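PDB 4QGR: DegT/DnrJ/EryC1/StrS aminotransferase from Brucella abortus 2308, which probably transfers amino groups as a pyridoxal-5'-phosphate-dependent aminotransferase of the DegT/DnrJ/EryC1/StrS family. Local coordinates for the interface of chains A and B. Numbering follows the deposited sequence. Chains: chain A/B, DegT/DnrJ/EryC1/StrS aminotransferase.

Contact 1: the interface of chains A and B. Residues chain A 71, 75, 227-228, 236, 239-241; chain B 67, 94, 97, 100-101, 333.
B:Glu97, on helix 94-101, carries the polar half of this contact between two copies of the enzyme. Its CG stands anti to the backbone N (chi1 -177°) and the chain runs extended, which puts the carboxylate between A:His227 and A:Gly240. The imidazole N-H at A:His227 ND1 gives a nearly straight bond to B:Glu97 OE1 (2.6 Å, 167° at the hydrogen), using the syn lone pair; ring and carboxylate planes are 24° apart. A:Gly240 N reaches B:Glu97 OE2 (3.0 Å) from above the carboxylate plane. A:Gly240 O also lies 3.1 Å from B:Glu97 OE2, a pair of acceptors that would repel unless the carboxylate is protonated, which might raise the glutamate's pKa; the protonation state is not seen.

Packing is tightest further along helix 94-101. A:Ile239 CD1 presses on B:Ala100 CB at 3.4 Å, closer than usual van der Waals contact, while its CG2 branch meets B:Leu101 CD1. A:Met75, bent at chi3, brings CE to B:Leu101 CD1 (3.7 Å), the two chains crossing at about a right angle.

The looser side is hydrated. Water 1 lies 2.8 Å from B:Glu97 OE2 and also meets A:His227 O and the phenol OH of B:Tyr333. A:Asn236 ND2 reaches that B:Tyr333 OH by a longer bond of 3.2 Å, near the amide plane. Next to ND1 on the ring, A:His227 CE1 points in plane at the hydroxyl of B:Thr67, a pyridoxal-phosphate-binding residue, the two side chains meeting tip to tip. The contact thus fastens the 227-241 segment of one subunit beside the cofactor pocket of the other, and so may help to shape that pocket.

Contact 2: the interface of chains A and B. Residues chain A 325, 329-332; chain B 234-237.
The first shell centres on the carboxylate of B:Asp235, which grips A:Thr331 at two points. A:Thr331 N donates to B:Asp235 OD1 (2.8 Å, 161° at the hydrogen), and the hydroxyl A:Thr331 OG1 donates to B:Asp235 OD2 (2.7 Å). Each oxygen uses its syn lone pair, so backbone amide and side-chain hydroxyl together fix the rotation of the carboxylate. The two side chains cross at about a right angle.

Further bonds use both backbone groups of B:Asn236. B:Asn236 N points almost straight at the amide oxygen A:Gln330 OE1 (3.0 Å, 177° at the hydrogen), although it approaches from above the plane of that carbonyl. Two residues beyond A:Gln330, A:Ala332 N donates to B:Asn236 O (2.9 Å), again from above the carbonyl plane. B:Asn236 is therefore held by both its backbone N-H and its carbonyl, while its side chain runs alongside that of A:Gln330 in the same direction.

The second shell sets the orientation of these groups. A:Gln330 is extended beyond CG, and its other amide end, NE2, donates to A:Lys325 O (2.9 Å); this bond within chain A keeps OE1 turned to the partner. B:Asp235 CG lies anti to its backbone N (chi1 -176°), which sends the carboxylate toward A:Thr331. A:Lys325 bends at chi3 and chi4 over the carbonyl of B:Tyr234, its NZ ending 4.0 Å from B:Asp235 OD1, a long salt bridge that may add modest electrostatic support. Outermost, water 2 links B:Tyr234 O (3.1 Å) to A:Lys325 O. Beyond the threonine hydroxyl, A:Thr331 packs alongside B:Val237.

The site knits two irregular segments together through main-chain N-H and C=O groups paired with the side chains of B:Asp235, A:Gln330 and A:Thr331, giving the dimer a specific, directional junction.

Contact 1: the interface of chains A and B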
# COMPACT_ATOMS: atom_id res chain seq x y z
N GLN A 71 1.46 4.37 9.99
CA GLN A 71 2.88 4.09 9.93
C GLN A 71 3.70 5.33 9.57
O GLN A 71 4.73 5.60 10.17
CB GLN A 71 3.16 3.00 8.90
CG GLN A 71 4.63 2.62 8.70
CD GLN A 71 4.78 1.52 7.64
OE1 GLN A 71 3.78 0.94 7.20
NE2 GLN A 71 5.98 1.32 7.13
N MET A 75 7.25 7.06 11.21
CA MET A 75 8.50 7.14 10.50
C MET A 75 9.07 8.55 10.47
O MET A 75 10.29 8.76 10.68
CB MET A 75 8.39 6.60 9.07
CG MET A 75 8.04 5.13 8.98
SD MET A 75 7.68 4.61 7.31
CE MET A 75 9.25 4.79 6.49
N HIS A 227 8.79 7.18 -1.50
CA HIS A 227 10.17 6.71 -1.29
C HIS A 227 11.13 7.72 -0.69
O HIS A 227 12.34 7.68 -0.95
CB HIS A 227 10.76 6.19 -2.61
CG HIS A 227 9.89 5.17 -3.26
ND1 HIS A 227 9.77 3.89 -2.78
CD2 HIS A 227 9.07 5.26 -4.33
CE1 HIS A 227 8.91 3.22 -3.53
NE2 HIS A 227 8.47 4.04 -4.47
N GLY A 228 10.64 8.61 0.17
CA GLY A 228 11.51 9.56 0.86
C GLY A 228 12.17 10.59 -0.06
O GLY A 228 13.30 11.01 0.20
N ASN A 236 16.65 10.77 -3.02
CA ASN A 236 15.92 10.43 -1.80
C ASN A 236 16.73 10.71 -0.53
O ASN A 236 17.88 10.27 -0.39
CB ASN A 236 15.49 8.97 -1.86
CG ASN A 236 14.52 8.71 -3.00
OD1 ASN A 236 13.83 9.62 -3.47
ND2 ASN A 236 14.45 7.46 -3.43
N ILE A 239 14.39 7.07 4.17
CA ILE A 239 13.71 5.83 3.87
C ILE A 239 12.23 6.15 3.80
O ILE A 239 11.66 6.79 4.72
CB ILE A 239 13.94 4.76 4.95
CG1 ILE A 239 15.45 4.43 5.11
CG2 ILE A 239 13.10 3.54 4.65
CD1 ILE A 239 16.20 4.12 3.83
N GLY A 240 11.59 5.66 2.74
CA GLY A 240 10.12 5.80 2.62
C GLY A 240 9.42 4.52 2.17
O GLY A 240 9.98 3.42 2.29
N ILE A 241 8.20 4.71 1.63
CA ILE A 241 7.40 3.62 1.11
C ILE A 241 6.72 4.07 -0.19
O ILE A 241 6.97 5.19 -0.68
CB ILE A 241 6.38 3.14 2.15
CG1 ILE A 241 5.44 4.28 2.57
CG2 ILE A 241 7.06 2.55 3.38
CD1 ILE A 241 4.29 3.78 3.42
N THR B 67 6.87 -2.38 -4.53
CA THR B 67 7.71 -2.17 -3.37
C THR B 67 7.35 -3.17 -2.27
O THR B 67 8.23 -3.91 -1.74
CB THR B 67 7.62 -0.71 -2.91
OG1 THR B 67 7.96 0.17 -4.00
CG2 THR B 67 8.54 -0.42 -1.75
N ALA B 94 13.31 1.42 -4.60
CA ALA B 94 12.60 0.37 -3.82
C ALA B 94 13.49 -0.83 -3.56
O ALA B 94 13.41 -1.44 -2.50
CB ALA B 94 11.30 -0.07 -4.49
N GLU B 97 15.58 0.20 -0.73
CA GLU B 97 14.78 0.83 0.33
C GLU B 97 14.14 -0.21 1.26
O GLU B 97 14.13 -0.04 2.50
CB GLU B 97 13.69 1.68 -0.30
CG GLU B 97 12.82 2.46 0.68
CD GLU B 97 11.76 3.24 -0.09
OE1 GLU B 97 10.98 2.59 -0.86
OE2 GLU B 97 11.75 4.50 0.00
N ALA B 100 16.42 -1.54 3.96
CA ALA B 100 16.50 -0.57 5.05
C ALA B 100 15.26 -0.57 5.90
O ALA B 100 15.33 -0.47 7.12
CB ALA B 100 16.73 0.83 4.52
N LEU B 101 14.11 -0.68 5.25
CA LEU B 101 12.87 -0.54 5.95
C LEU B 101 12.66 -1.65 6.98
O LEU B 101 12.09 -1.39 8.03
CB LEU B 101 11.73 -0.52 4.95
CG LEU B 101 10.42 -0.15 5.59
CD1 LEU B 101 10.24 1.35 5.79
CD2 LEU B 101 9.35 -0.66 4.66
N TYR B 333 20.95 6.42 1.24
CA TYR B 333 21.62 5.12 1.19
C TYR B 333 23.14 5.22 1.14
O TYR B 333 23.81 4.20 1.16
CB TYR B 333 21.15 4.26 0.00
CG TYR B 333 19.71 4.49 -0.37
CD1 TYR B 333 18.67 3.93 0.36
CD2 TYR B 333 19.40 5.34 -1.43
CE1 TYR B 333 17.33 4.18 0.02
CE2 TYR B 333 18.08 5.60 -1.79
CZ TYR B 333 17.05 5.03 -1.06
OH TYR B 333 15.74 5.34 -1.43
O HOH W 1 14.24 5.75 0.48

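Contact 2: the interface of chains A and B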
# COMPACT_ATOMS: atom_id res chain seq x y z
N LYS A 325 -11.44 -10.80 19.51
CA LYS A 325 -10.20 -11.02 20.25
C LYS A 325 -9.47 -9.68 20.30
O LYS A 325 -9.05 -9.19 19.27
CB LYS A 325 -9.32 -12.08 19.55
CG LYS A 325 -8.85 -13.15 20.47
CD LYS A 325 -8.08 -14.26 19.78
CE LYS A 325 -6.87 -14.65 20.62
NZ LYS A 325 -6.74 -16.12 20.68
N LEU A 329 -4.44 -10.13 23.30
CA LEU A 329 -4.59 -11.58 23.41
C LEU A 329 -4.25 -12.31 22.13
O LEU A 329 -4.24 -13.54 22.11
CB LEU A 329 -5.99 -11.95 23.87
CG LEU A 329 -6.36 -11.44 25.25
CD1 LEU A 329 -7.82 -11.79 25.46
CD2 LEU A 329 -5.48 -11.91 26.39
N GLN A 330 -3.96 -11.58 21.05
CA GLN A 330 -3.65 -12.25 19.79
C GLN A 330 -2.19 -12.62 19.78
O GLN A 330 -1.36 -11.92 20.38
CB GLN A 330 -3.98 -11.39 18.56
CG GLN A 330 -5.49 -11.12 18.45
CD GLN A 330 -5.88 -10.42 17.18
OE1 GLN A 330 -5.23 -10.57 16.15
NE2 GLN A 330 -6.94 -9.60 17.26
N THR A 331 -1.89 -13.70 19.09
CA THR A 331 -0.55 -14.29 19.06
C THR A 331 0.54 -13.30 18.73
O THR A 331 1.61 -13.31 19.35
CB THR A 331 -0.51 -15.51 18.08
OG1 THR A 331 -1.46 -16.50 18.51
CG2 THR A 331 0.86 -16.15 17.98
N ALA A 332 0.32 -12.48 17.72
CA ALA A 332 1.39 -11.58 17.29
C ALA A 332 1.75 -10.53 18.32
O ALA A 332 2.84 -10.00 18.25
CB ALA A 332 1.00 -10.88 16.02
N TYR B 234 -9.53 -14.34 13.41
CA TYR B 234 -9.53 -13.50 14.59
C TYR B 234 -8.23 -13.47 15.37
O TYR B 234 -8.20 -12.89 16.44
CB TYR B 234 -10.62 -13.98 15.51
CG TYR B 234 -11.99 -13.95 14.91
CD1 TYR B 234 -12.53 -12.75 14.43
CD2 TYR B 234 -12.77 -15.11 14.84
CE1 TYR B 234 -13.81 -12.71 13.90
CE2 TYR B 234 -14.05 -15.09 14.30
CZ TYR B 234 -14.57 -13.88 13.84
OH TYR B 234 -15.84 -13.83 13.31
N ASP B 235 -7.17 -14.10 14.86
CA ASP B 235 -5.89 -14.13 15.58
C ASP B 235 -4.75 -14.00 14.62
O ASP B 235 -4.39 -14.98 13.95
CB ASP B 235 -5.76 -15.46 16.32
CG ASP B 235 -4.50 -15.53 17.16
OD1 ASP B 235 -4.28 -14.60 17.93
OD2 ASP B 235 -3.74 -16.51 17.05
N ASN B 236 -4.14 -12.82 14.56
CA ASN B 236 -2.96 -12.63 13.80
C ASN B 236 -1.76 -13.27 14.49
O ASN B 236 -1.60 -13.14 15.71
CB ASN B 236 -2.71 -11.14 13.58
CG ASN B 236 -3.81 -10.49 12.78
OD1 ASN B 236 -4.45 -11.14 11.93
ND2 ASN B 236 -4.02 -9.19 12.98
N VAL B 237 -0.89 -13.92 13.70
CA VAL B 237 0.21 -14.65 14.27
C VAL B 237 1.57 -14.05 13.97
O VAL B 237 2.55 -14.47 14.57
CB VAL B 237 0.17 -16.12 13.88
CG1 VAL B 237 -1.17 -16.70 14.33
CG2 VAL B 237 0.46 -16.28 12.39
O HOH W 2 -10.36 -10.62 16.69

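The C-alpha centres of contact 1 and contact 2 lie about 28 Å apart, yet both draw on the same irregular stretch. Residue 236 takes part in each, from chain A in contact 1 and from chain B in contact 2, and B:Tyr333 of contact 1 follows the 329-332 segment used in contact 2. By symmetry, the twin of contact 2 adjoins contact 1, so that most of the 234-241 segment is engaged by the partner. The centre of contact 2 lies about 18 Å from A:Lys199, and that of contact 1 about 25 Å. A:Asn242, a cofactor-binding position, follows this segment, suggesting that dimerisation and active-site assembly are coupled.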